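Lovastatin nonaketide synthase, polyketide synthase component (Aspergillus terreus, PDB 7CPX) assembles dihydromonacolin L from malonyl-CoA, using NADPH and S-adenosylmethionine, on the way to lovastatin, as a homodimeric multidomain polyketide synthase acting with LovC. Local coordinates at residues Met489-His503 against His529-Glu541. The protein carries 2 engineered substitutions. Numbering follows the deposited sequence.
Sequences MEEMLQFLQSHPEIH and HETIRRALEDAIE
Helix 489-498 and helix 529-541 pack side by side, their axes coming within 9.7 Å and running antiparallel at 157°, so that Met489 lies by Ile540 and Pro500 by His529. The side chains interlock knobs-into-holes in both directions: Leu493 enters the hole formed by Arg533, Leu536, Glu537 and Ile540, Leu496 the one formed by His529, Ile532, Arg533 and Leu536, and Leu536 in return sits among Met489, Met492, Leu493 and Leu496. The Leu493 side chain, its CG turned opposite the main-chain N (chi1 177°), sets CD1 on Arg533 O and CB and CD2 against the Glu537 carboxylate. The Arg533 methylenes cross this side of the interface, CG against Leu496 CB and CD 3.7 Å from Gln497 CG. Toward the C-terminal end of 529-541, Met489 CB abuts Ile540 CG1 at 3.5 Å, and Met489 SD reaches Ala539 CB. Beyond the end of helix 489-498 the chain turns round the His529 ring: NE2 donates to Ile502 O at 2.6 Å, close to the ring plane (N-H...O 148°), whereas Pro500 O lies over one face. The packing is consistent with the alpha/beta linker domain that joins ketosynthase and acyltransferase in this enzyme family; Met489, Met492 and Ile532 pack on strand 475-479, Leu536 and Ala539 on strand 520-524, and Met492 and Leu496 also touch helix 504-513.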
ATOM      1  N   MET A 489     -20.761  38.479  28.937  1.00120.10           N
ATOM      2  CA  MET A 489     -20.651  39.471  30.000  1.00120.10           C
ATOM      3  C   MET A 489     -19.230  40.008  30.095  1.00120.10           C
ATOM      4  O   MET A 489     -19.020  41.220  30.231  1.00120.10           O
ATOM      5  CB  MET A 489     -21.090  38.866  31.333  1.00120.10           C
ATOM      6  CG  MET A 489     -22.589  38.637  31.439  1.00120.10           C
ATOM      7  SD  MET A 489     -23.134  38.160  33.091  1.00120.10           S
ATOM      8  CE  MET A 489     -22.411  36.530  33.240  1.00120.10           C
ATOM      9  N   GLU A 490     -18.238  39.120  30.009  1.00120.07           N
ATOM     10  CA  GLU A 490     -16.845  39.559  30.045  1.00120.07           C
ATOM     11  C   GLU A 490     -16.536  40.494  28.880  1.00120.07           C
ATOM     12  O   GLU A 490     -15.929  41.558  29.060  1.00120.07           O
ATOM     13  CB  GLU A 490     -15.916  38.344  30.011  1.00120.07           C
ATOM     14  CG  GLU A 490     -15.992  37.451  31.236  1.00120.07           C
ATOM     15  CD  GLU A 490     -15.228  38.015  32.417  1.00120.07           C
ATOM     16  OE1 GLU A 490     -14.938  39.229  32.417  1.00120.07           O
ATOM     17  OE2 GLU A 490     -14.909  37.240  33.344  1.00120.07           O
ATOM     18  N   GLU A 491     -16.953  40.107  27.673  1.00118.62           N
ATOM     19  CA  GLU A 491     -16.668  40.914  26.493  1.00118.62           C
ATOM     20  C   GLU A 491     -17.381  42.256  26.560  1.00118.62           C
ATOM     21  O   GLU A 491     -16.833  43.275  26.135  1.00118.62           O
ATOM     22  CB  GLU A 491     -17.071  40.159  25.228  1.00118.62           C
ATOM     23  CG  GLU A 491     -15.902  39.763  24.338  1.00118.62           C
ATOM     24  CD  GLU A 491     -15.224  40.956  23.688  1.00118.62           C
ATOM     25  OE1 GLU A 491     -15.255  42.058  24.275  1.00118.62           O
ATOM     26  OE2 GLU A 491     -14.664  40.791  22.584  1.00118.62           O
ATOM     27  N   MET A 492     -18.607  42.277  27.085  1.00120.20           N
ATOM     28  CA  MET A 492     -19.336  43.532  27.207  1.00120.20           C
ATOM     29  C   MET A 492     -18.693  44.439  28.246  1.00120.20           C
ATOM     30  O   MET A 492     -18.656  45.660  28.073  1.00120.20           O
ATOM     31  CB  MET A 492     -20.795  43.256  27.567  1.00120.20           C
ATOM     32  CG  MET A 492     -21.664  44.502  27.642  1.00120.20           C
ATOM     33  SD  MET A 492     -21.690  45.445  26.105  1.00120.20           S
ATOM     34  CE  MET A 492     -22.387  44.240  24.980  1.00120.20           C
ATOM     35  N   LEU A 493     -18.185  43.862  29.336  1.00125.23           N
ATOM     36  CA  LEU A 493     -17.450  44.659  30.312  1.00125.23           C
ATOM     37  C   LEU A 493     -16.211  45.276  29.678  1.00125.23           C
ATOM     38  O   LEU A 493     -15.930  46.469  29.856  1.00125.23           O
ATOM     39  CB  LEU A 493     -17.069  43.788  31.509  1.00125.23           C
ATOM     40  CG  LEU A 493     -16.230  44.451  32.601  1.00125.23           C
ATOM     41  CD1 LEU A 493     -17.003  45.574  33.269  1.00125.23           C
ATOM     42  CD2 LEU A 493     -15.790  43.418  33.619  1.00125.23           C
ATOM     43  N   GLN A 494     -15.460  44.474  28.919  1.00122.67           N
ATOM     44  CA  GLN A 494     -14.280  45.001  28.241  1.00122.67           C
ATOM     45  C   GLN A 494     -14.656  46.068  27.221  1.00122.67           C
ATOM     46  O   GLN A 494     -13.937  47.059  27.064  1.00122.67           O
ATOM     47  CB  GLN A 494     -13.513  43.868  27.561  1.00122.67           C
ATOM     48  CG  GLN A 494     -12.967  42.827  28.522  1.00122.67           C
ATOM     49  CD  GLN A 494     -12.261  41.690  27.811  1.00122.67           C
ATOM     50  OE1 GLN A 494     -11.485  41.912  26.881  1.00122.67           O
ATOM     51  NE2 GLN A 494     -12.533  40.463  28.241  1.00122.67           N
ATOM     52  N   PHE A 495     -15.771  45.875  26.517  1.00120.27           N
ATOM     53  CA  PHE A 495     -16.235  46.851  25.537  1.00120.27           C
ATOM     54  C   PHE A 495     -16.623  48.163  26.205  1.00120.27           C
ATOM     55  O   PHE A 495     -16.294  49.245  25.705  1.00120.27           O
ATOM     56  CB  PHE A 495     -17.410  46.253  24.763  1.00120.27           C
ATOM     57  CG  PHE A 495     -18.218  47.254  23.995  1.00120.27           C
ATOM     58  CD1 PHE A 495     -17.814  47.676  22.743  1.00120.27           C
ATOM     59  CD2 PHE A 495     -19.398  47.752  24.516  1.00120.27           C
ATOM     60  CE1 PHE A 495     -18.563  48.590  22.032  1.00120.27           C
ATOM     61  CE2 PHE A 495     -20.151  48.665  23.811  1.00120.27           C
ATOM     62  CZ  PHE A 495     -19.736  49.083  22.566  1.00120.27           C
ATOM     63  N   LEU A 496     -17.322  48.088  27.339  1.00125.39           N
ATOM     64  CA  LEU A 496     -17.666  49.293  28.084  1.00125.39           C
ATOM     65  C   LEU A 496     -16.414  50.010  28.563  1.00125.39           C
ATOM     66  O   LEU A 496     -16.328  51.242  28.492  1.00125.39           O
ATOM     67  CB  LEU A 496     -18.562  48.935  29.268  1.00125.39           C
ATOM     68  CG  LEU A 496     -19.984  48.511  28.907  1.00125.39           C
ATOM     69  CD1 LEU A 496     -20.583  47.670  30.016  1.00125.39           C
ATOM     70  CD2 LEU A 496     -20.846  49.733  28.644  1.00125.39           C
ATOM     71  N   GLN A 497     -15.430  49.256  29.055  1.00125.60           N
ATOM     72  CA  GLN A 497     -14.166  49.869  29.446  1.00125.60           C
ATOM     73  C   GLN A 497     -13.497  50.539  28.253  1.00125.60           C
ATOM     74  O   GLN A 497     -12.915  51.623  28.382  1.00125.60           O
ATOM     75  CB  GLN A 497     -13.242  48.819  30.060  1.00125.60           C
ATOM     76  CG  GLN A 497     -13.737  48.259  31.382  1.00125.60           C
ATOM     77  CD  GLN A 497     -12.899  47.097  31.873  1.00125.60           C
ATOM     78  OE1 GLN A 497     -11.997  46.629  31.178  1.00125.60           O
ATOM     79  NE2 GLN A 497     -13.193  46.622  33.077  1.00125.60           N
ATOM     80  N   SER A 498     -13.567  49.905  27.081  1.00123.73           N
ATOM     81  CA  SER A 498     -12.942  50.450  25.883  1.00123.73           C
ATOM     82  C   SER A 498     -13.747  51.593  25.278  1.00123.73           C
ATOM     83  O   SER A 498     -13.165  52.490  24.660  1.00123.73           O
ATOM     84  CB  SER A 498     -12.757  49.345  24.842  1.00123.73           C
ATOM     85  OG  SER A 498     -12.006  48.266  25.371  1.00123.73           O
ATOM     86  N   HIS A 499     -15.069  51.582  25.441  1.00122.71           N
ATOM     87  CA  HIS A 499     -15.952  52.572  24.823  1.00122.71           C
ATOM     88  C   HIS A 499     -16.876  53.168  25.876  1.00122.71           C
ATOM     89  O   HIS A 499     -18.099  52.989  25.825  1.00122.71           O
ATOM     90  CB  HIS A 499     -16.764  51.945  23.689  1.00122.71           C
ATOM     91  CG  HIS A 499     -15.927  51.399  22.576  1.00122.71           C
ATOM     92  ND1 HIS A 499     -15.378  52.198  21.596  1.00122.71           N
ATOM     93  CD2 HIS A 499     -15.548  50.132  22.284  1.00122.71           C
ATOM     94  CE1 HIS A 499     -14.695  51.448  20.750  1.00122.71           C
ATOM     95  NE2 HIS A 499     -14.782  50.191  21.145  1.00122.71           N
ATOM     96  N   PRO A 500     -16.320  53.889  26.852  1.00124.99           N
ATOM     97  CA  PRO A 500     -17.179  54.646  27.774  1.00124.99           C
ATOM     98  C   PRO A 500     -17.937  55.771  27.094  1.00124.99           C
ATOM     99  O   PRO A 500     -18.946  56.236  27.638  1.00124.99           O
ATOM    100  CB  PRO A 500     -16.189  55.186  28.813  1.00124.99           C
ATOM    101  CG  PRO A 500     -14.885  55.250  28.088  1.00124.99           C
ATOM    102  CD  PRO A 500     -14.889  54.094  27.131  1.00124.99           C
ATOM    103  N   GLU A 501     -17.483  56.217  25.921  1.00125.17           N
ATOM    104  CA  GLU A 501     -18.135  57.325  25.234  1.00125.17           C
ATOM    105  C   GLU A 501     -19.513  56.937  24.714  1.00125.17           C
ATOM    106  O   GLU A 501     -20.388  57.800  24.578  1.00125.17           O
ATOM    107  CB  GLU A 501     -17.257  57.804  24.078  1.00125.17           C
ATOM    108  CG  GLU A 501     -17.039  56.753  22.999  1.00125.17           C
ATOM    109  CD  GLU A 501     -15.939  57.130  22.027  1.00125.17           C
ATOM    110  OE1 GLU A 501     -15.366  58.231  22.173  1.00125.17           O
ATOM    111  OE2 GLU A 501     -15.646  56.326  21.119  1.00125.17           O
ATOM    112  N   ILE A 502     -19.723  55.656  24.416  1.00123.03           N
ATOM    113  CA  ILE A 502     -20.981  55.219  23.823  1.00123.03           C
ATOM    114  C   ILE A 502     -22.118  55.440  24.811  1.00123.03           C
ATOM    115  O   ILE A 502     -22.016  55.086  25.993  1.00123.03           O
ATOM    116  CB  ILE A 502     -20.887  53.748  23.395  1.00123.03           C
ATOM    117  CG1 ILE A 502     -19.951  53.620  22.192  1.00123.03           C
ATOM    118  CG2 ILE A 502     -22.271  53.201  23.074  1.00123.03           C
ATOM    119  CD1 ILE A 502     -19.594  52.201  21.839  1.00123.03           C
ATOM    120  N   HIS A 503     -23.207  56.029  24.326  1.00129.14           N
ATOM    121  CA  HIS A 503     -24.355  56.306  25.177  1.00129.14           C
ATOM    122  C   HIS A 503     -24.930  55.007  25.726  1.00129.14           C
ATOM    123  O   HIS A 503     -25.132  54.040  24.986  1.00129.14           O
ATOM    124  CB  HIS A 503     -25.419  57.066  24.385  1.00129.14           C
ATOM    125  CG  HIS A 503     -26.398  57.810  25.239  1.00129.14           C
ATOM    126  ND1 HIS A 503     -27.595  58.288  24.750  1.00129.14           N
ATOM    127  CD2 HIS A 503     -26.355  58.167  26.544  1.00129.14           C
ATOM    128  CE1 HIS A 503     -28.250  58.903  25.719  1.00129.14           C
ATOM    129  NE2 HIS A 503     -27.519  58.844  26.817  1.00129.14           N
ATOM    130  N   HIS A 529     -22.362  54.337  33.260  1.00130.04           N
ATOM    131  CA  HIS A 529     -21.351  53.391  32.797  1.00130.04           C
ATOM    132  C   HIS A 529     -20.658  52.701  33.964  1.00130.04           C
ATOM    133  O   HIS A 529     -20.430  51.488  33.927  1.00130.04           O
ATOM    134  CB  HIS A 529     -20.328  54.108  31.916  1.00130.04           C
ATOM    135  CG  HIS A 529     -20.875  54.553  30.596  1.00130.04           C
ATOM    136  ND1 HIS A 529     -21.311  55.839  30.366  1.00130.04           N
ATOM    137  CD2 HIS A 529     -21.059  53.880  29.435  1.00130.04           C
ATOM    138  CE1 HIS A 529     -21.738  55.941  29.119  1.00130.04           C
ATOM    139  NE2 HIS A 529     -21.596  54.766  28.533  1.00130.04           N
ATOM    140  N   GLU A 530     -20.306  53.455  35.006  1.00132.76           N
ATOM    141  CA  GLU A 530     -19.657  52.839  36.160  1.00132.76           C
ATOM    142  C   GLU A 530     -20.591  51.857  36.855  1.00132.76           C
ATOM    143  O   GLU A 530     -20.181  50.749  37.225  1.00132.76           O
ATOM    144  CB  GLU A 530     -19.194  53.918  37.137  1.00132.76           C
ATOM    145  CG  GLU A 530     -18.157  54.868  36.564  1.00132.76           C
ATOM    146  CD  GLU A 530     -17.684  55.892  37.576  1.00132.76           C
ATOM    147  OE1 GLU A 530     -18.150  55.846  38.733  1.00132.76           O
ATOM    148  OE2 GLU A 530     -16.847  56.745  37.213  1.00132.76           O
ATOM    149  N   THR A 531     -21.855  52.246  37.035  1.00135.41           N
ATOM    150  CA  THR A 531     -22.812  51.368  37.697  1.00135.41           C
ATOM    151  C   THR A 531     -23.016  50.090  36.897  1.00135.41           C
ATOM    152  O   THR A 531     -23.029  48.986  37.456  1.00135.41           O
ATOM    153  CB  THR A 531     -24.143  52.097  37.888  1.00135.41           C
ATOM    154  OG1 THR A 531     -23.902  53.404  38.424  1.00135.41           O
ATOM    155  CG2 THR A 531     -25.044  51.327  38.840  1.00135.41           C
ATOM    156  N   ILE A 532     -23.167  50.220  35.578  1.00133.10           N
ATOM    157  CA  ILE A 532     -23.409  49.045  34.750  1.00133.10           C
ATOM    158  C   ILE A 532     -22.171  48.160  34.708  1.00133.10           C
ATOM    159  O   ILE A 532     -22.276  46.931  34.696  1.00133.10           O
ATOM    160  CB  ILE A 532     -23.870  49.466  33.340  1.00133.10           C
ATOM    161  CG1 ILE A 532     -24.797  48.405  32.745  1.00133.10           C
ATOM    162  CG2 ILE A 532     -22.687  49.682  32.414  1.00133.10           C
ATOM    163  CD1 ILE A 532     -26.176  48.368  33.375  1.00133.10           C
ATOM    164  N   ARG A 533     -20.978  48.762  34.692  1.00129.32           N
ATOM    165  CA  ARG A 533     -19.755  47.966  34.721  1.00129.32           C
ATOM    166  C   ARG A 533     -19.635  47.184  36.023  1.00129.32           C
ATOM    167  O   ARG A 533     -19.281  45.998  36.014  1.00129.32           O
ATOM    168  CB  ARG A 533     -18.531  48.862  34.527  1.00129.32           C
ATOM    169  CG  ARG A 533     -18.285  49.279  33.087  1.00129.32           C
ATOM    170  CD  ARG A 533     -16.829  49.659  32.865  1.00129.32           C
ATOM    171  NE  ARG A 533     -16.422  50.794  33.687  1.00129.32           N
ATOM    172  CZ  ARG A 533     -16.463  52.062  33.300  1.00129.32           C
ATOM    173  NH1 ARG A 533     -16.894  52.407  32.097  1.00129.32           N
ATOM    174  NH2 ARG A 533     -16.060  53.009  34.142  1.00129.32           N
ATOM    175  N   ARG A 534     -19.921  47.828  37.155  1.00133.30           N
ATOM    176  CA  ARG A 534     -19.835  47.122  38.430  1.00133.30           C
ATOM    177  C   ARG A 534     -20.893  46.029  38.525  1.00133.30           C
ATOM    178  O   ARG A 534     -20.629  44.944  39.061  1.00133.30           O
ATOM    179  CB  ARG A 534     -19.967  48.108  39.589  1.00133.30           C
ATOM    180  CG  ARG A 534     -18.711  48.929  39.825  1.00133.30           C
ATOM    181  CD  ARG A 534     -18.796  49.738  41.107  1.00133.30           C
ATOM    182  NE  ARG A 534     -19.681  50.888  40.974  1.00133.30           N
ATOM    183  CZ  ARG A 534     -19.306  52.077  40.520  1.00133.30           C
ATOM    184  NH1 ARG A 534     -18.063  52.310  40.131  1.00133.30           N
ATOM    185  NH2 ARG A 534     -20.202  53.058  40.451  1.00133.30           N
ATOM    186  N   ALA A 535     -22.093  46.288  38.004  1.00131.79           N
ATOM    187  CA  ALA A 535     -23.125  45.259  37.999  1.00131.79           C
ATOM    188  C   ALA A 535     -22.734  44.096  37.093  1.00131.79           C
ATOM    189  O   ALA A 535     -23.028  42.936  37.400  1.00131.79           O
ATOM    190  CB  ALA A 535     -24.461  45.864  37.573  1.00131.79           C
ATOM    191  N   LEU A 536     -22.073  44.386  35.970  1.00128.00           N
ATOM    192  CA  LEU A 536     -21.557  43.324  35.114  1.00128.00           C
ATOM    193  C   LEU A 536     -20.502  42.503  35.841  1.00128.00           C
ATOM    194  O   LEU A 536     -20.464  41.275  35.715  1.00128.00           O
ATOM    195  CB  LEU A 536     -20.974  43.915  33.832  1.00128.00           C
ATOM    196  CG  LEU A 536     -21.883  43.915  32.603  1.00128.00           C
ATOM    197  CD1 LEU A 536     -21.293  44.785  31.511  1.00128.00           C
ATOM    198  CD2 LEU A 536     -22.096  42.501  32.093  1.00128.00           C
ATOM    199  N   GLU A 537     -19.624  43.169  36.592  1.00128.54           N
ATOM    200  CA  GLU A 537     -18.644  42.446  37.396  1.00128.54           C
ATOM    201  C   GLU A 537     -19.340  41.524  38.389  1.00128.54           C
ATOM    202  O   GLU A 537     -18.955  40.360  38.558  1.00128.54           O
ATOM    203  CB  GLU A 537     -17.741  43.436  38.133  1.00128.54           C
ATOM    204  CG  GLU A 537     -16.812  44.233  37.238  1.00128.54           C
ATOM    205  CD  GLU A 537     -15.578  43.449  36.837  1.00128.54           C
ATOM    206  OE1 GLU A 537     -15.626  42.202  36.874  1.00128.54           O
ATOM    207  OE2 GLU A 537     -14.559  44.081  36.490  1.00128.54           O
ATOM    208  N   ASP A 538     -20.374  42.037  39.055  1.00130.83           N
ATOM    209  CA  ASP A 538     -21.108  41.230  40.023  1.00130.83           C
ATOM    210  C   ASP A 538     -21.762  40.030  39.351  1.00130.83           C
ATOM    211  O   ASP A 538     -21.729  38.915  39.883  1.00130.83           O
ATOM    212  CB  ASP A 538     -22.159  42.084  40.728  1.00130.83           C
ATOM    213  CG  ASP A 538     -21.557  43.274  41.448  1.00130.83           C
ATOM    214  OD1 ASP A 538     -20.398  43.172  41.900  1.00130.83           O
ATOM    215  OD2 ASP A 538     -22.243  44.311  41.562  1.00130.83           O
ATOM    216  N   ALA A 539     -22.365  40.240  38.180  1.00126.73           N
ATOM    217  CA  ALA A 539     -23.003  39.138  37.465  1.00126.73           C
ATOM    218  C   ALA A 539     -21.979  38.099  37.034  1.00126.73           C
ATOM    219  O   ALA A 539     -22.223  36.891  37.139  1.00126.73           O
ATOM    220  CB  ALA A 539     -23.763  39.672  36.251  1.00126.73           C
ATOM    221  N   ILE A 540     -20.823  38.550  36.543  1.00124.06           N
ATOM    222  CA  ILE A 540     -19.776  37.625  36.126  1.00124.06           C
ATOM    223  C   ILE A 540     -19.313  36.787  37.307  1.00124.06           C
ATOM    224  O   ILE A 540     -19.155  35.566  37.199  1.00124.06           O
ATOM    225  CB  ILE A 540     -18.607  38.400  35.491  1.00124.06           C
ATOM    226  CG1 ILE A 540     -19.042  39.014  34.158  1.00124.06           C
ATOM    227  CG2 ILE A 540     -17.411  37.485  35.292  1.00124.06           C
ATOM    228  CD1 ILE A 540     -18.099  40.076  33.637  1.00124.06           C
ATOM    229  N   GLU A 541     -19.087  37.429  38.455  1.00127.70           N
ATOM    230  CA  GLU A 541     -18.667  36.684  39.635  1.00127.70           C
ATOM    231  C   GLU A 541     -19.746  35.715  40.100  1.00127.70           C
ATOM    232  O   GLU A 541     -19.434  34.588  40.502  1.00127.70           O
ATOM    233  CB  GLU A 541     -18.299  37.651  40.761  1.00127.70           C
ATOM    234  CG  GLU A 541     -17.105  38.539  40.447  1.00127.70           C
ATOM    235  CD  GLU A 541     -15.817  37.756  40.290  1.00127.70           C
ATOM    236  OE1 GLU A 541     -15.803  36.554  40.632  1.00127.70           O
ATOM    237  OE2 GLU A 541     -14.817  38.342  39.822  1.00127.70           O
TER